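PDB 4UQM: uracil-dna glycosylase from Deinococcus radiodurans, which is a DNA glycosylase of the uracil-DNA glycosylase superfamily, with a central four-stranded parallel sheet flanked by helices. Local coordinates for residues A[25-30]-A[70-75]; A[143-148]-A[158-163]; A[174-179]-A[231-236]. The protein carries 1 engineered substitution. All blocks are in the same frame, centred on the assembly; numbering follows the deposited sequence. Where two conformers were deposited one is given.

Contact 1: residues A[25-30]-A[70-75]; sequences EDWQEA and TPLGEV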
ATOM      1  N   GLU A  25      17.963   3.988  -2.689  1.00 23.30           N
ATOM      2  CA  GLU A  25      19.022   3.652  -1.741  1.00 24.40           C
ATOM      3  C   GLU A  25      18.557   3.717  -0.308  1.00 23.24           C
ATOM      4  O   GLU A  25      19.019   2.950   0.508  1.00 24.00           O
ATOM      5  CB  GLU A  25      20.196   4.654  -1.877  1.00 26.51           C
ATOM      6  CG  GLU A  25      21.355   4.533  -0.852  1.00 33.43           C
ATOM      7  CD  GLU A  25      22.279   5.755  -0.751  1.00 35.26           C
ATOM      8  OE1 GLU A  25      22.146   6.722  -1.539  1.00 44.80           O
ATOM      9  OE2 GLU A  25      23.186   5.776   0.123  1.00 41.77           O
ATOM     10  N   ASP A  26      17.668   4.659   0.006  1.00 23.62           N
ATOM     11  CA  ASP A  26      17.181   4.776   1.381  1.00 23.68           C
ATOM     12  C   ASP A  26      16.422   3.540   1.826  1.00 22.24           C
ATOM     13  O   ASP A  26      16.623   3.071   2.947  1.00 22.52           O
ATOM     14  CB  ASP A  26      16.427   6.098   1.647  1.00 23.28           C
ATOM     15  CG  ASP A  26      15.272   6.381   0.723  1.00 23.27           C
ATOM     16  OD1 ASP A  26      14.727   5.500   0.010  1.00 22.63           O
ATOM     17  OD2 ASP A  26      14.861   7.584   0.776  1.00 25.03           O
ATOM     18  N   TRP A  27      15.593   2.999   0.947  1.00 19.99           N
ATOM     19  CA  TRP A  27      14.925   1.729   1.247  1.00 20.37           C
ATOM     20  C   TRP A  27      15.933   0.586   1.357  1.00 21.13           C
ATOM     21  O   TRP A  27      15.835  -0.255   2.266  1.00 21.19           O
ATOM     22  CB  TRP A  27      13.890   1.366   0.204  1.00 19.56           C
ATOM     23  CG  TRP A  27      12.589   2.097   0.256  1.00 18.94           C
ATOM     24  CD1 TRP A  27      11.999   2.779  -0.783  1.00 18.67           C
ATOM     25  CD2 TRP A  27      11.663   2.175   1.369  1.00 18.89           C
ATOM     26  NE1 TRP A  27      10.765   3.290  -0.375  1.00 17.90           N
ATOM     27  CE2 TRP A  27      10.561   2.947   0.943  1.00 19.27           C
ATOM     28  CE3 TRP A  27      11.675   1.676   2.676  1.00 18.94           C
ATOM     29  CZ2 TRP A  27       9.461   3.204   1.773  1.00 18.00           C
ATOM     30  CZ3 TRP A  27      10.592   1.901   3.481  1.00 19.11           C
ATOM     31  CH2 TRP A  27       9.507   2.693   3.045  1.00 18.14           C
ATOM     32  N   GLN A  28      16.923   0.544   0.460  1.00 21.18           N
ATOM     33  CA  GLN A  28      17.895  -0.544   0.512  1.00 22.83           C
ATOM     34  C   GLN A  28      18.623  -0.545   1.848  1.00 23.22           C
ATOM     35  O   GLN A  28      18.816  -1.598   2.466  1.00 23.97           O
ATOM     36  CB  GLN A  28      18.909  -0.444  -0.628  1.00 25.78           C
ATOM     37  CG  GLN A  28      18.466  -0.677  -2.079  1.00 26.01           C
ATOM     38  CD  GLN A  28      18.011  -2.109  -2.474  1.00 28.28           C
ATOM     39  OE1 GLN A  28      17.639  -2.938  -1.612  1.00 31.36           O
ATOM     40  NE2 GLN A  28      18.016  -2.399  -3.816  1.00 29.81           N
ATOM     41  N   GLU A  29      19.019   0.630   2.314  1.00 23.22           N
ATOM     42  CA  GLU A  29      19.706   0.737   3.601  1.00 25.41           C
ATOM     43  C   GLU A  29      18.836   0.367   4.782  1.00 25.24           C
ATOM     44  O   GLU A  29      19.261  -0.367   5.677  1.00 26.35           O
ATOM     45  CB  GLU A  29      20.323   2.130   3.785  1.00 29.05           C
ATOM     46  CG  GLU A  29      21.431   2.395   2.802  1.00 32.37           C
ATOM     47  CD  GLU A  29      22.064   3.766   2.929  1.00 34.04           C
ATOM     48  OE1 GLU A  29      21.867   4.435   3.963  1.00 35.87           O
ATOM     49  OE2 GLU A  29      22.791   4.148   1.970  1.00 38.67           O
ATOM     50  N   ALA A  30      17.600   0.838   4.775  1.00 23.35           N
ATOM     51  CA  ALA A  30      16.662   0.543   5.888  1.00 23.35           C
ATOM     52  C   ALA A  30      16.289  -0.918   5.941  1.00 22.40           C
ATOM     53  O   ALA A  30      16.161  -1.490   7.016  1.00 24.69           O
ATOM     54  CB  ALA A  30      15.431   1.410   5.787  1.00 23.57           C
ATOM     55  N   THR A  70       7.961   5.310  -4.474  1.00 18.70           N
ATOM     56  CA  THR A  70       7.959   6.271  -3.371  1.00 18.53           C
ATOM     57  C   THR A  70       9.138   5.969  -2.431  1.00 18.17           C
ATOM     58  O   THR A  70       8.985   5.166  -1.535  1.00 18.59           O
ATOM     59  CB  THR A  70       6.645   6.180  -2.601  1.00 19.16           C
ATOM     60  OG1 THR A  70       5.539   6.247  -3.533  1.00 19.22           O
ATOM     61  CG2 THR A  70       6.564   7.323  -1.609  1.00 18.63           C
ATOM     62  N   PRO A  71      10.280   6.657  -2.588  1.00 19.53           N
ATOM     63  CA  PRO A  71      11.447   6.512  -1.684  1.00 20.87           C
ATOM     64  C   PRO A  71      11.068   6.795  -0.222  1.00 20.24           C
ATOM     65  O   PRO A  71      10.161   7.595   0.042  1.00 19.10           O
ATOM     66  CB  PRO A  71      12.420   7.570  -2.187  1.00 21.31           C
ATOM     67  CG  PRO A  71      12.073   7.702  -3.656  1.00 22.30           C
ATOM     68  CD  PRO A  71      10.568   7.528  -3.738  1.00 21.08           C
ATOM     69  N   LEU A  72      11.754   6.155   0.723  1.00 19.14           N
ATOM     70  CA  LEU A  72      11.478   6.353   2.131  1.00 19.62           C
ATOM     71  C   LEU A  72      11.469   7.826   2.509  1.00 20.77           C
ATOM     72  O   LEU A  72      10.581   8.296   3.234  1.00 20.58           O
ATOM     73  CB  LEU A  72      12.560   5.616   2.945  1.00 19.73           C
ATOM     74  CG  LEU A  72      12.549   5.752   4.466  1.00 21.29           C
ATOM     75  CD1 LEU A  72      11.185   5.445   5.064  1.00 22.21           C
ATOM     76  CD2 LEU A  72      13.650   4.885   5.065  1.00 22.84           C
ATOM     77  N   GLY A  73      12.454   8.567   2.039  1.00 21.22           N
ATOM     78  CA  GLY A  73      12.523   9.987   2.311  1.00 23.25           C
ATOM     79  C   GLY A  73      11.366  10.828   1.788  1.00 22.48           C
ATOM     80  O   GLY A  73      11.199  11.979   2.236  1.00 25.22           O
ATOM     81  N   GLU A  74      10.609  10.317   0.812  1.00 21.25           N
ATOM     82  CA  GLU A  74       9.486  11.048   0.253  1.00 20.05           C
ATOM     83  C   GLU A  74       8.157  10.660   0.865  1.00 21.08           C
ATOM     84  O   GLU A  74       7.174  11.326   0.590  1.00 21.17           O
ATOM     85  CB  GLU A  74       9.412  10.790  -1.257  1.00 22.34           C
ATOM     86  CG  GLU A  74      10.651  11.319  -1.965  1.00 26.63           C
ATOM     87  CD  GLU A  74      10.629  11.266  -3.479  1.00 30.18           C
ATOM     88  OE1 GLU A  74       9.573  11.147  -4.089  1.00 32.78           O
ATOM     89  OE2 GLU A  74      11.724  11.396  -4.082  1.00 36.17           O
ATOM     90  N   VAL A  75       8.107   9.655   1.720  1.00 19.12           N
ATOM     91  CA  VAL A  75       6.816   9.200   2.247  1.00 18.53           C
ATOM     92  C   VAL A  75       6.196  10.266   3.156  1.00 19.97           C
ATOM     93  O   VAL A  75       6.798  10.667   4.127  1.00 21.99           O
ATOM     94  CB  VAL A  75       6.952   7.871   3.034  1.00 19.13           C
ATOM     95  CG1 VAL A  75       5.625   7.426   3.604  1.00 18.65           C
ATOM     96  CG2 VAL A  75       7.520   6.774   2.156  1.00 18.54           C
TER
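Asp26 and Trp27, adjacent on helix 25-35, grip the loop 70-75 with three hydrogen bonds. The Asp26 carboxylate takes two successive backbone N-H groups, one on each oxygen. Gly73 N donates to Asp26 OD2 at 2.9 Å, nearly straight. Leu72 N donates to Asp26 OD1 at 3.1 Å, more bent at 140°. Both donors come from above the carboxylate plane. Trp27 adds a bond in the other direction: its NE1 gives its N-H to Thr70 O at 2.8 Å, with the oxygen close to the ring plane.

The same indole offers a face to Leu72. Leu72 CB sits 3.8 Å from the centroid of the Trp27 six-membered ring, a CH-pi contact almost along the ring normal. Leu72 CD1 reaches the far rim at CH2, and CD2 turns to Ala30 CB, one helical turn on from Asp26.

Asp26 CG stands between the backbone N and the carbonyl carbon (chi1 55°), the crowded position. A weak bond from Trp27 N to Asp26 OD1 ties the carboxylate back to its own helix. Leu72 CG is anti to the backbone N (chi1 176°). Gly73 and Leu72 belong to a short 3-10 segment, 72-74.

This pins the first helix, 25-35, to the loop between helix 65-69 and strand 77-81 of the parallel sheet. Trp27 also packs on Leu139 of strand 138-142 and on Val167 and Val171 of helix 160-172.

Contact 2: residues A[143-148]-A[158-163]; sequences AVLTVR and KGWEHF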
ATOM      1  N   ALA A 143      -0.404  -5.239   3.519  1.00 14.76           N
ATOM      2  CA  ALA A 143       0.227  -5.975   4.568  1.00 15.28           C
ATOM      3  C   ALA A 143       0.975  -7.213   4.080  1.00 15.54           C
ATOM      4  O   ALA A 143       2.005  -7.612   4.697  1.00 15.99           O
ATOM      5  CB  ALA A 143      -0.782  -6.341   5.648  1.00 15.82           C
ATOM      6  N   VAL A 144       0.404  -7.836   3.054  1.00 14.94           N
ATOM      7  CA  VAL A 144       0.941  -9.026   2.409  1.00 14.78           C
ATOM      8  C   VAL A 144       1.118  -8.640   0.959  1.00 14.03           C
ATOM      9  O   VAL A 144       0.225  -7.994   0.379  1.00 13.37           O
ATOM     10  CB  VAL A 144      -0.056 -10.222   2.604  1.00 16.84           C
ATOM     11  CG1 VAL A 144       0.132 -11.353   1.617  1.00 19.39           C
ATOM     12  CG2 VAL A 144      -0.018 -10.671   4.063  1.00 17.01           C
ATOM     13  N   LEU A 145       2.262  -9.013   0.335  1.00 14.08           N
ATOM     14  CA  LEU A 145       2.612  -8.463  -0.981  1.00 14.14           C
ATOM     15  C   LEU A 145       2.460  -9.386  -2.163  1.00 14.31           C
ATOM     16  O   LEU A 145       2.733  -9.003  -3.326  1.00 14.28           O
ATOM     17  CB  LEU A 145       4.030  -7.884  -0.923  1.00 14.51           C
ATOM     18  CG  LEU A 145       4.203  -6.682   0.038  1.00 14.69           C
ATOM     19  CD1 LEU A 145       5.616  -6.175  -0.126  1.00 16.47           C
ATOM     20  CD2 LEU A 145       3.269  -5.516  -0.301  1.00 17.03           C
ATOM     21  N   THR A 146       1.938 -10.599  -1.902  1.00 13.74           N
ATOM     22  CA  THR A 146       1.570 -11.517  -3.000  1.00 14.34           C
ATOM     23  C   THR A 146       0.276 -12.244  -2.616  1.00 14.07           C
ATOM     24  O   THR A 146      -0.143 -12.228  -1.441  1.00 14.24           O
ATOM     25  CB  THR A 146       2.679 -12.572  -3.227  1.00 15.00           C
ATOM     26  OG1 THR A 146       2.986 -13.260  -2.011  1.00 14.74           O
ATOM     27  CG2 THR A 146       3.952 -11.954  -3.815  1.00 15.61           C
ATOM     28  N   VAL A 147      -0.353 -12.869  -3.596  1.00 14.22           N
ATOM     29  CA  VAL A 147      -1.583 -13.629  -3.390  1.00 14.66           C
ATOM     30  C   VAL A 147      -1.726 -14.670  -4.475  1.00 15.68           C
ATOM     31  O   VAL A 147      -1.279 -14.488  -5.602  1.00 15.77           O
ATOM     32  CB  VAL A 147      -2.787 -12.673  -3.395  1.00 14.65           C
ATOM     33  CG1 VAL A 147      -2.973 -11.977  -4.743  1.00 15.39           C
ATOM     34  CG2 VAL A 147      -4.064 -13.381  -2.968  1.00 15.65           C
ATOM     35  N   ARG A 148      -2.283 -15.811  -4.124  1.00 15.88           N
ATOM     36  CA  ARG A 148      -2.647 -16.828  -5.121  1.00 16.82           C
ATOM     37  C   ARG A 148      -3.919 -16.407  -5.852  1.00 17.07           C
ATOM     38  O   ARG A 148      -4.873 -15.869  -5.236  1.00 18.54           O
ATOM     39  CB  ARG A 148      -2.848 -18.176  -4.409  1.00 19.10           C
ATOM     40  CG  ARG A 148      -2.849 -19.392  -5.280  1.00 22.36           C
ATOM     41  CD  ARG A 148      -3.090 -20.620  -4.412  1.00 21.51           C
ATOM     42  NE  ARG A 148      -2.191 -20.838  -3.242  1.00 22.48           N
ATOM     43  CZ  ARG A 148      -2.420 -21.677  -2.244  1.00 24.64           C
ATOM     44  NH1 ARG A 148      -3.499 -22.436  -2.206  1.00 31.72           N
ATOM     45  NH2 ARG A 148      -1.572 -21.802  -1.273  1.00 27.89           N
ATOM     46  N   LYS A 158       2.795 -16.088   6.115  1.00 20.63           N
ATOM     47  CA  LYS A 158       3.901 -16.812   5.467  0.50 21.22           C
ATOM     48  C   LYS A 158       5.219 -16.059   5.512  1.00 21.66           C
ATOM     49  O   LYS A 158       6.204 -16.528   4.931  1.00 23.47           O
ATOM     50  CB  LYS A 158       3.529 -17.028   4.004  0.50 21.30           C
ATOM     51  CG  LYS A 158       2.203 -17.738   3.803  0.50 21.92           C
ATOM     52  CD  LYS A 158       2.246 -19.109   4.435  0.50 23.66           C
ATOM     53  CE  LYS A 158       1.018 -19.928   4.131  0.50 23.70           C
ATOM     54  NZ  LYS A 158       1.098 -21.164   4.989  0.50 28.99           N
ATOM     55  N   GLY A 159       5.270 -14.929   6.205  1.00 19.93           N
ATOM     56  CA  GLY A 159       6.460 -14.141   6.338  1.00 20.86           C
ATOM     57  C   GLY A 159       6.368 -12.735   5.874  1.00 18.73           C
ATOM     58  O   GLY A 159       7.170 -11.900   6.295  1.00 20.91           O
ATOM     59  N   TRP A 160       5.370 -12.390   5.040  1.00 18.10           N
ATOM     60  CA  TRP A 160       5.312 -11.012   4.589  1.00 17.02           C
ATOM     61  C   TRP A 160       5.104 -10.023   5.728  1.00 17.85           C
ATOM     62  O   TRP A 160       5.559  -8.876   5.666  1.00 17.89           O
ATOM     63  CB  TRP A 160       4.172 -10.782   3.568  1.00 16.25           C
ATOM     64  CG  TRP A 160       4.491 -11.168   2.167  1.00 15.80           C
ATOM     65  CD1 TRP A 160       3.853 -12.114   1.385  1.00 15.24           C
ATOM     66  CD2 TRP A 160       5.524 -10.619   1.367  1.00 15.16           C
ATOM     67  NE1 TRP A 160       4.441 -12.157   0.133  1.00 15.70           N
ATOM     68  CE2 TRP A 160       5.474 -11.255   0.113  1.00 15.23           C
ATOM     69  CE3 TRP A 160       6.508  -9.646   1.583  1.00 16.68           C
ATOM     70  CZ2 TRP A 160       6.387 -10.947  -0.901  1.00 16.53           C
ATOM     71  CZ3 TRP A 160       7.411  -9.342   0.573  1.00 17.19           C
ATOM     72  CH2 TRP A 160       7.328  -9.985  -0.650  1.00 17.10           C
ATOM     73  N   GLU A 161       4.326 -10.430   6.727  1.00 17.43           N
ATOM     74  CA  GLU A 161       4.002  -9.498   7.814  1.00 18.36           C
ATOM     75  C   GLU A 161       5.213  -9.015   8.558  1.00 18.74           C
ATOM     76  O   GLU A 161       5.239  -7.848   8.959  1.00 17.89           O
ATOM     77  CB  GLU A 161       3.010 -10.132   8.797  1.00 18.35           C
ATOM     78  CG  GLU A 161       1.618 -10.381   8.221  1.00 19.45           C
ATOM     79  CD  GLU A 161       1.430 -11.675   7.439  1.00 18.79           C
ATOM     80  OE1 GLU A 161       2.428 -12.414   7.171  1.00 19.12           O
ATOM     81  OE2 GLU A 161       0.239 -11.978   7.116  1.00 18.23           O
ATOM     82  N   HIS A 162       6.254  -9.842   8.675  1.00 19.37           N
ATOM     83  CA  HIS A 162       7.490  -9.363   9.300  1.00 20.02           C
ATOM     84  C   HIS A 162       8.138  -8.299   8.413  1.00 20.27           C
ATOM     85  O   HIS A 162       8.677  -7.321   8.894  1.00 20.64           O
ATOM     86  CB  HIS A 162       8.458 -10.523   9.472  1.00 22.88           C
ATOM     87  CG  HIS A 162       8.010 -11.549  10.443  1.00 27.12           C
ATOM     88  ND1 HIS A 162       7.686 -11.235  11.743  1.00 29.18           N
ATOM     89  CD2 HIS A 162       7.896 -12.891  10.332  1.00 28.37           C
ATOM     90  CE1 HIS A 162       7.362 -12.349  12.389  1.00 31.07           C
ATOM     91  NE2 HIS A 162       7.452 -13.364  11.542  1.00 31.77           N
ATOM     92  N   PHE A 163       8.128  -8.530   7.114  1.00 18.60           N
ATOM     93  CA  PHE A 163       8.727  -7.569   6.179  1.00 18.42           C
ATOM     94  C   PHE A 163       7.938  -6.252   6.164  1.00 17.63           C
ATOM     95  O   PHE A 163       8.539  -5.165   6.234  1.00 18.47           O
ATOM     96  CB  PHE A 163       8.768  -8.154   4.786  1.00 18.19           C
ATOM     97  CG  PHE A 163       9.348  -7.203   3.767  1.00 17.97           C
ATOM     98  CD1 PHE A 163      10.720  -7.001   3.712  1.00 20.13           C
ATOM     99  CD2 PHE A 163       8.512  -6.440   2.949  1.00 17.98           C
ATOM    100  CE1 PHE A 163      11.247  -6.063   2.829  1.00 19.75           C
ATOM    101  CE2 PHE A 163       9.032  -5.526   2.056  1.00 17.07           C
ATOM    102  CZ  PHE A 163      10.407  -5.353   1.964  1.00 18.84           C
TER
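Thr146 OG1 is held by two hydrogen bonds, one from the Trp160 indole and one with His155 ND1. Trp160 NE1 donates its N-H to Thr146 OG1 at 2.8 Å, with an angle of 153° and the oxygen near the indole plane. Thr146 OG1 stands between its backbone N and carbonyl carbon (chi1 54°), the crowded position, which turns it to the indole edge.

Leu145 lies over one face of the indole. Its CB is 3.6 Å from the centroid of the Trp160 six-membered ring, a CH-pi contact 3° off the normal. Leu145 CD1 runs on to Trp160 CZ3 at 3.7 Å and also meets Phe163 CE2.

Segment 143-148 carries the chain out of strand 138-142 of the parallel sheet to the short strand 147-148. Trp160 is in the first turn of helix 160-172, just after the N-cap residue Gly159, so the contact joins the N-terminal end of this helix to the segment that follows strand 138-142. The site is buried, and Leu47 of helix 38-53 touches Trp160 too.

Val144 CG1 packs on Trp160 CD1. Val144 CG2 lies 3.3 Å from Glu161 OE2, a carboxylate oxygen that accepts a hydrogen bond from Gly157 N.

Contact 3: residues A[174-179]-A[231-236]; sequences KEERVV and AGRGPV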
ATOM      1  N   LYS A 174      10.908   8.064  10.882  1.00 23.70           N
ATOM      2  CA  LYS A 174      11.046   9.437  10.368  1.00 24.32           C
ATOM      3  C   LYS A 174      10.537  10.436  11.401  1.00 26.47           C
ATOM      4  O   LYS A 174       9.546  10.182  12.098  1.00 26.75           O
ATOM      5  CB  LYS A 174      10.294   9.614   9.052  1.00 24.16           C
ATOM      6  CG  LYS A 174      10.834   8.823   7.849  1.00 26.82           C
ATOM      7  CD  LYS A 174       9.765   8.690   6.775  1.00 25.68           C
ATOM      8  CE  LYS A 174       9.249   9.962   6.200  1.00 27.75           C
ATOM      9  NZ  LYS A 174       9.768  10.339   4.907  1.00 29.52           N
ATOM     10  N   GLU A 175      11.182  11.589  11.439  1.00 26.88           N
ATOM     11  CA  GLU A 175      10.842  12.644  12.390  1.00 28.77           C
ATOM     12  C   GLU A 175       9.630  13.455  11.919  1.00 27.77           C
ATOM     13  O   GLU A 175       8.734  13.739  12.707  1.00 31.96           O
ATOM     14  CB  GLU A 175      12.089  13.497  12.700  1.00 31.40           C
ATOM     15  CG  GLU A 175      13.194  12.613  13.321  1.00 36.42           C
ATOM     16  CD  GLU A 175      14.567  13.245  13.537  1.00 39.95           C
ATOM     17  OE1 GLU A 175      15.179  13.790  12.560  1.00 43.89           O
ATOM     18  OE2 GLU A 175      15.079  13.091  14.689  1.00 45.33           O
ATOM     19  N   GLU A 176       9.574  13.743  10.635  1.00 28.80           N
ATOM     20  CA  GLU A 176       8.461  14.536  10.092  1.00 28.35           C
ATOM     21  C   GLU A 176       7.210  13.714   9.980  1.00 25.45           C
ATOM     22  O   GLU A 176       7.282  12.535   9.685  1.00 24.70           O
ATOM     23  CB  GLU A 176       8.772  15.140   8.739  1.00 30.77           C
ATOM     24  CG  GLU A 176       8.056  16.481   8.591  1.00 34.74           C
ATOM     25  CD  GLU A 176       8.616  17.351   7.487  1.00 36.65           C
ATOM     26  OE1 GLU A 176       9.401  16.800   6.661  1.00 43.97           O
ATOM     27  OE2 GLU A 176       8.284  18.571   7.462  1.00 41.55           O
ATOM     28  N   ARG A 177       6.079  14.365  10.247  1.00 25.77           N
ATOM     29  CA  ARG A 177       4.785  13.711  10.229  1.00 23.85           C
ATOM     30  C   ARG A 177       4.524  12.850   8.991  1.00 22.80           C
ATOM     31  O   ARG A 177       4.620  13.282   7.832  1.00 23.09           O
ATOM     32  CB  ARG A 177       3.653  14.748  10.309  1.00 25.12           C
ATOM     33  CG  ARG A 177       2.270  14.124  10.173  1.00 24.88           C
ATOM     34  CD  ARG A 177       1.201  15.014  10.722  1.00 24.15           C
ATOM     35  NE  ARG A 177       1.202  15.085  12.201  1.00 25.01           N
ATOM     36  CZ  ARG A 177       0.294  15.741  12.903  1.00 26.01           C
ATOM     37  NH1 ARG A 177      -0.594  16.540  12.297  1.00 27.25           N
ATOM     38  NH2 ARG A 177       0.311  15.688  14.231  1.00 28.03           N
ATOM     39  N   VAL A 178       4.113  11.627   9.248  1.00 21.95           N
ATOM     40  CA  VAL A 178       3.534  10.730   8.282  1.00 21.22           C
ATOM     41  C   VAL A 178       2.137  10.360   8.754  1.00 20.23           C
ATOM     42  O   VAL A 178       1.899  10.081   9.958  1.00 20.73           O
ATOM     43  CB  VAL A 178       4.402   9.468   8.117  1.00 20.01           C
ATOM     44  CG1 VAL A 178       3.747   8.496   7.213  1.00 19.24           C
ATOM     45  CG2 VAL A 178       5.765   9.868   7.564  1.00 20.83           C
ATOM     46  N   VAL A 179       1.206  10.355   7.820  1.00 18.23           N
ATOM     47  CA  VAL A 179      -0.132   9.829   8.070  1.00 18.27           C
ATOM     48  C   VAL A 179      -0.211   8.403   7.593  1.00 18.38           C
ATOM     49  O   VAL A 179       0.002   8.116   6.400  1.00 18.16           O
ATOM     50  CB  VAL A 179      -1.200  10.718   7.403  1.00 18.35           C
ATOM     51  CG1 VAL A 179      -2.613  10.177   7.669  1.00 19.50           C
ATOM     52  CG2 VAL A 179      -1.082  12.207   7.773  1.00 19.74           C
ATOM     53  N   ALA A 231       0.954  20.027  10.283  1.00 31.60           N
ATOM     54  CA  ALA A 231       2.393  19.795  10.451  1.00 31.46           C
ATOM     55  C   ALA A 231       3.298  20.563   9.473  1.00 31.50           C
ATOM     56  O   ALA A 231       4.503  20.369   9.456  1.00 33.91           O
ATOM     57  CB  ALA A 231       2.684  18.290  10.380  1.00 30.52           C
ATOM     58  N   GLY A 232       2.732  21.416   8.625  1.00 34.04           N
ATOM     59  CA  GLY A 232       3.548  22.126   7.625  1.00 33.51           C
ATOM     60  C   GLY A 232       4.010  21.277   6.452  1.00 32.23           C
ATOM     61  O   GLY A 232       4.901  21.669   5.685  1.00 35.81           O
ATOM     62  N   ARG A 233       3.385  20.124   6.285  1.00 30.47           N
ATOM     63  CA  ARG A 233       3.577  19.314   5.130  1.00 31.14           C
ATOM     64  C   ARG A 233       2.422  19.778   4.187  1.00 30.64           C
ATOM     65  O   ARG A 233       1.338  20.244   4.596  1.00 34.52           O
ATOM     66  CB  ARG A 233       3.575  17.815   5.491  1.00 29.75           C
ATOM     67  CG  ARG A 233       4.544  17.446   6.609  1.00 32.82           C
ATOM     68  CD  ARG A 233       5.045  16.020   6.554  1.00 35.02           C
ATOM     69  NE  ARG A 233       5.956  15.856   5.418  1.00 35.44           N
ATOM     70  CZ  ARG A 233       6.577  14.735   5.047  1.00 31.67           C
ATOM     71  NH1 ARG A 233       6.412  13.562   5.653  1.00 29.46           N
ATOM     72  NH2 ARG A 233       7.345  14.795   3.974  1.00 36.87           N
ATOM     73  N   GLY A 234       2.673  19.696   2.919  1.00 31.25           N
ATOM     74  CA  GLY A 234       1.673  19.965   1.931  1.00 28.16           C
ATOM     75  C   GLY A 234       0.644  18.845   1.858  1.00 24.65           C
ATOM     76  O   GLY A 234       0.966  17.682   2.084  1.00 26.48           O
ATOM     77  N   PRO A 235      -0.575  19.208   1.514  1.00 24.27           N
ATOM     78  CA  PRO A 235      -1.624  18.200   1.323  1.00 22.12           C
ATOM     79  C   PRO A 235      -1.362  17.375   0.092  1.00 22.20           C
ATOM     80  O   PRO A 235      -0.596  17.761  -0.766  1.00 23.76           O
ATOM     81  CB  PRO A 235      -2.867  19.028   1.122  1.00 22.87           C
ATOM     82  CG  PRO A 235      -2.410  20.369   0.638  1.00 25.25           C
ATOM     83  CD  PRO A 235      -1.038  20.569   1.171  1.00 26.06           C
ATOM     84  N   VAL A 236      -1.983  16.234   0.060  1.00 20.28           N
ATOM     85  CA  VAL A 236      -2.015  15.432  -1.156  1.00 19.05           C
ATOM     86  C   VAL A 236      -3.049  15.986  -2.121  1.00 20.09           C
ATOM     87  O   VAL A 236      -4.150  16.365  -1.754  1.00 20.14           O
ATOM     88  CB  VAL A 236      -2.420  13.959  -0.825  1.00 18.75           C
ATOM     89  CG1 VAL A 236      -2.596  13.109  -2.096  1.00 18.34           C
ATOM     90  CG2 VAL A 236      -1.390  13.310   0.096  1.00 20.98           C
TER
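Arg233 leaves the backbone with its CB pointing toward segment 174-179. Its CG, beside the backbone N, passes 4.0 Å from Glu176 OE2. Arg233 CD lies 3.1 Å from Arg177 O and also packs on Glu176 CG. The chain bends at chi3 (71°), which swings the guanidinium across to the Arg177 carbonyl. The Glu176 carboxylate lies over one face of the guanidinium, with Glu176 OE1 3.8 Å from Arg233 NE. This salt bridge is long and works through charge alone, because the oxygen lies well out of the guanidinium plane. The two flat groups are stacked, their planes 1° apart. At the tip, Arg233 NH1 donates to Arg177 O at 2.8 Å along an almost straight N-H line of 177°. The carbonyl oxygen lies in the guanidinium plane, though the donor stands above the carbonyl plane. Arg233 NH1 also bonds to Val75 O.

Segment 231-236 follows helix 220-230, whose C-terminal end is a Schellman motif with Gly232 at positive phi. Segment 174-179 links helix 160-172 to strand 179-183 of the parallel sheet. The contact therefore joins two loops at the surface.

Arg177 reaches alongside Ala231. Ala231 CB meets Arg177 CD at 3.6 Å and Arg177 CB at 3.7 Å. Bent at chi3 in its turn, Arg177 carries its guanidinium on to other partners: NE bonds to Asn198 O, and NH1 to Ala227 O in the last turn of helix 220-230.

The three contacts follow one another in series along the chain. Contacts 1 and 3 are neighbours, with centres about 16 Å apart, and they touch. Lys174 NZ and Arg233 NH1 probably hydrogen-bond to carbonyls of the loop 70-75, so the loop entering strand 77-81 is tied to the loops of contact 3. Contact 2 stands apart. Its centre is about 19 Å from that of contact 1 and about 27 Å from that of contact 3, on the opposite side of the chain's centre from contact 3. Helix 160-172 links all three: it starts in contact 2, packs on contact 1 and leads to 174-179. Together they brace this helix and the loops around the parallel sheet. The bound nucleic acid is nearest contact 2, about 8 Å between nearest atoms.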